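PDB 6EU6: ammonium transporter from Kuenenia stuttgartiensis, which senses ammonium and signals its presence across the membrane, pairing an ammonium-transporter fold with a role in histidine kinase signalling. Local coordinates for the interface of chains A and B. Numbering follows the deposited sequence. Chains: chain A/B, Ammonium transporter.

Contact 1: the interface of chains A and B. Residues chain A 246-247, 250-251, 254; chain B 52-53, 56.
With CG2 of A:Val251 set beside its own backbone N (chi1 169° for CG1) and CG of B:Leu56 turned beside its backbone N as well (chi1 -68°), the two side chains reach toward each other, tip to tip. CG2 of the valine comes to 3.5 Å from CD1 of the leucine, a snug fit between methyl groups, and CB of the valine backs the same methyl. Helix 234-261 of one subunit here packs on helix 40-67 of its neighbour, and A:Val251 buries 42 Å², more than any other residue of the patch. Its CG2 branch is shared by three residues within about one turn of the opposing helix. CB of B:Leu52 lies 3.7 Å from that CG2, the two side chains sliding past each other in opposite directions, while CD1 of B:Ile53 touches the same methyl at 3.9 Å. B:Leu52 runs onward and spreads its two branches along the backbone of the partner helix. Its CD1 rests on the CA of A:Gly250 at 3.8 Å, where the glycine has no side chain to hold the leucine off, and its CD2 lies over the CA of A:Ala247 at 4.0 Å. The methyl CB of A:Ala247 faces the backbone O of B:Leu52 at 3.8 Å. A:Leu254 and A:Ala246 border this leucine with little surface hidden. Small residues on one helix thus receive the branched side chain of the other, a familiar device of membrane-helix association. For the trimeric ammonium transporter, the patch supplies mainly aliphatic packing between adjacent subunits and so probably contributes to holding the trimer together.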
# COMPACT_ATOMS: atom_id res chain seq x y z
N ALA A 246 -17.80 -6.74 -2.57
CA ALA A 246 -16.90 -6.66 -3.72
C ALA A 246 -16.81 -8.02 -4.44
O ALA A 246 -16.93 -8.12 -5.69
CB ALA A 246 -15.52 -6.21 -3.33
N ALA A 247 -16.61 -9.06 -3.66
CA ALA A 247 -16.39 -10.37 -4.27
C ALA A 247 -17.67 -10.84 -4.98
O ALA A 247 -17.62 -11.30 -6.11
CB ALA A 247 -16.02 -11.34 -3.20
N GLY A 250 -18.20 -8.94 -8.18
CA GLY A 250 -17.38 -9.43 -9.24
C GLY A 250 -17.89 -10.75 -9.84
O GLY A 250 -17.82 -10.95 -11.05
N VAL A 251 -18.34 -11.67 -8.99
CA VAL A 251 -18.73 -13.01 -9.47
C VAL A 251 -20.02 -12.86 -10.30
O VAL A 251 -20.18 -13.52 -11.33
CB VAL A 251 -18.82 -14.04 -8.33
CG1 VAL A 251 -19.48 -15.34 -8.79
CG2 VAL A 251 -17.39 -14.37 -7.78
N LEU A 254 -19.02 -11.62 -13.59
CA LEU A 254 -18.42 -12.61 -14.45
C LEU A 254 -19.53 -13.40 -15.08
O LEU A 254 -19.47 -13.67 -16.27
CB LEU A 254 -17.50 -13.59 -13.73
CG LEU A 254 -16.17 -13.02 -13.22
CD1 LEU A 254 -15.50 -14.10 -12.35
CD2 LEU A 254 -15.36 -12.54 -14.44
N LEU B 52 -11.95 -13.00 -6.10
CA LEU B 52 -13.42 -13.07 -6.03
C LEU B 52 -13.88 -14.51 -5.56
O LEU B 52 -14.69 -14.61 -4.63
CB LEU B 52 -14.08 -12.77 -7.38
CG LEU B 52 -13.53 -11.51 -8.12
CD1 LEU B 52 -14.16 -11.35 -9.44
CD2 LEU B 52 -13.79 -10.30 -7.27
N ILE B 53 -13.32 -15.52 -6.23
CA ILE B 53 -13.70 -16.94 -6.07
C ILE B 53 -13.32 -17.47 -4.70
O ILE B 53 -14.15 -18.07 -3.99
CB ILE B 53 -13.07 -17.82 -7.15
CG1 ILE B 53 -13.46 -17.41 -8.58
CG2 ILE B 53 -13.50 -19.29 -6.98
CD1 ILE B 53 -14.94 -17.29 -8.83
N LEU B 56 -15.59 -16.12 -1.87
CA LEU B 56 -16.93 -16.70 -1.77
C LEU B 56 -16.90 -18.20 -1.38
O LEU B 56 -17.71 -18.66 -0.59
CB LEU B 56 -17.72 -16.54 -3.07
CG LEU B 56 -18.11 -15.12 -3.46
CD1 LEU B 56 -18.88 -15.20 -4.76
CD2 LEU B 56 -18.97 -14.52 -2.42

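Contact 2: the interface of chains A and B. Residues chain A 217, 243-244, 247; chain B 21, 51-52, 55, 98, 101.
A:Asn243 meets B:Ser55 through its amide nitrogen, and these two residues bury 43 and 34 Å², with A:Trp217 close behind at 33 Å². ND2 of the asparagine donates to OG of the serine at 3.1 Å, with an angle of 148° at the hydrogen and the acceptor nearly in the amide plane. The serine hydroxyl passes the bond on to the backbone O of B:Thr51, a turn earlier in helix 40-67. On the other side of the amide, OD1 of A:Asn243 accepts from the indole NE1 of A:Trp217 at 2.9 Å, the donor standing above the carbonyl plane. A chain of hydrogen bonds thus runs from indole to amide to hydroxyl to backbone carbonyl, crossing the interface at the amide-hydroxyl step and fixing which end of the amide points to which partner. CG of the asparagine is anti to its backbone N (chi1 -166°), which carries the amide from helix 234-261 into a setting of aromatic rings and sulfur. CE1 of B:Phe98 approaches the amide carbon CG at 3.5 Å, with ring and amide planes 58° apart, and SD of B:Met101 lies 3.5 Å from ND2. The sulfur of A:Met244 touches the terminal methyl of B:Met101. The indole is used on a face too: the B:Phe21 ring, tilted roughly halfway between parallel and perpendicular to the indole, lowers its outer CZ corner onto one face, while the far benzo corner of the indole borders B:Thr51 and B:Leu52. CZ of B:Phe21 stands over the five-membered ring, about equally far from its atoms, with CD2 of A:Trp217 at 3.4 Å.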
# COMPACT_ATOMS: atom_id res chain seq x y z
N TRP A 217 -10.08 -1.28 -3.28
CA TRP A 217 -10.76 -2.29 -2.42
C TRP A 217 -10.13 -2.29 -0.99
O TRP A 217 -10.81 -2.23 0.06
CB TRP A 217 -10.66 -3.61 -3.16
CG TRP A 217 -11.31 -4.88 -2.59
CD1 TRP A 217 -11.64 -5.15 -1.31
CD2 TRP A 217 -11.67 -6.03 -3.35
NE1 TRP A 217 -12.13 -6.46 -1.20
CE2 TRP A 217 -12.18 -7.00 -2.45
CE3 TRP A 217 -11.56 -6.35 -4.68
CZ2 TRP A 217 -12.59 -8.25 -2.85
CZ3 TRP A 217 -11.97 -7.60 -5.09
CH2 TRP A 217 -12.50 -8.54 -4.17
N ASN A 243 -15.75 -6.82 1.98
CA ASN A 243 -15.08 -7.76 1.13
C ASN A 243 -16.08 -8.62 0.37
O ASN A 243 -15.95 -8.91 -0.85
CB ASN A 243 -14.17 -8.67 1.91
CG ASN A 243 -13.24 -9.42 0.99
OD1 ASN A 243 -12.31 -8.85 0.44
ND2 ASN A 243 -13.49 -10.73 0.84
N MET A 244 -17.09 -9.04 1.10
CA MET A 244 -18.05 -9.93 0.48
C MET A 244 -18.87 -9.21 -0.58
O MET A 244 -19.24 -9.84 -1.57
CB MET A 244 -18.99 -10.60 1.52
CG MET A 244 -18.26 -11.42 2.56
SD MET A 244 -17.21 -12.65 1.83
CE MET A 244 -18.34 -13.65 0.85
N ALA A 247 -16.61 -9.06 -3.66
CA ALA A 247 -16.39 -10.37 -4.27
C ALA A 247 -17.67 -10.84 -4.98
O ALA A 247 -17.62 -11.30 -6.11
CB ALA A 247 -16.02 -11.34 -3.20
N PHE B 21 -4.51 -8.91 2.57
CA PHE B 21 -5.28 -8.69 1.33
C PHE B 21 -4.40 -8.02 0.26
O PHE B 21 -4.46 -8.32 -0.93
CB PHE B 21 -6.54 -7.82 1.60
CG PHE B 21 -7.31 -7.56 0.38
CD1 PHE B 21 -8.28 -8.46 -0.07
CD2 PHE B 21 -7.08 -6.42 -0.35
CE1 PHE B 21 -9.03 -8.17 -1.22
CE2 PHE B 21 -7.80 -6.15 -1.52
CZ PHE B 21 -8.75 -7.04 -1.96
N THR B 51 -9.31 -13.80 -6.43
CA THR B 51 -9.66 -13.22 -5.18
C THR B 51 -11.21 -13.27 -5.00
O THR B 51 -11.73 -13.53 -3.90
CB THR B 51 -9.13 -11.77 -5.14
OG1 THR B 51 -7.71 -11.76 -5.33
CG2 THR B 51 -9.47 -11.17 -3.84
N LEU B 52 -11.95 -13.00 -6.10
CA LEU B 52 -13.42 -13.07 -6.03
C LEU B 52 -13.88 -14.51 -5.56
O LEU B 52 -14.69 -14.61 -4.63
CB LEU B 52 -14.08 -12.77 -7.38
CG LEU B 52 -13.53 -11.51 -8.12
CD1 LEU B 52 -14.16 -11.35 -9.44
CD2 LEU B 52 -13.79 -10.30 -7.27
N SER B 55 -12.79 -15.82 -1.99
CA SER B 55 -13.57 -15.19 -0.92
C SER B 55 -14.91 -15.92 -0.78
O SER B 55 -15.34 -16.20 0.30
CB SER B 55 -13.89 -13.73 -1.23
OG SER B 55 -12.74 -12.87 -1.21
N PHE B 98 -12.13 -13.15 8.73
CA PHE B 98 -11.63 -12.47 7.57
C PHE B 98 -10.14 -12.72 7.39
O PHE B 98 -9.67 -12.87 6.26
CB PHE B 98 -11.93 -10.96 7.65
CG PHE B 98 -11.51 -10.22 6.41
CD1 PHE B 98 -11.95 -10.61 5.14
CD2 PHE B 98 -10.57 -9.21 6.48
CE1 PHE B 98 -11.50 -10.00 3.98
CE2 PHE B 98 -10.13 -8.57 5.32
CZ PHE B 98 -10.60 -8.96 4.07
N MET B 101 -9.83 -15.89 5.83
CA MET B 101 -10.21 -15.82 4.44
C MET B 101 -9.06 -15.34 3.56
O MET B 101 -8.81 -15.88 2.48
CB MET B 101 -11.44 -14.89 4.24
CG MET B 101 -11.91 -14.78 2.80
SD MET B 101 -13.37 -13.68 2.70
CE MET B 101 -14.53 -14.87 3.34

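Contact 1 and contact 2 are adjoining stretches of one subunit interface, their C-alpha centres about 8 Å apart. Both join helix 234-261 of chain A to helix 40-67 of chain B, and A:Ala247 and B:Leu52 belong to each, so the two are continuous. Contact 2 extends further, adding helix 206-226 from chain A and helices 2-34 and 93-114 from chain B. Contact 1 brings aliphatic fit, whereas contact 2 adds aromatic overlap and a directional hydrogen-bond chain that could set the register of the helices. Repeated round the trimer, the combined surface would hold neighbouring subunits in a defined mutual orientation.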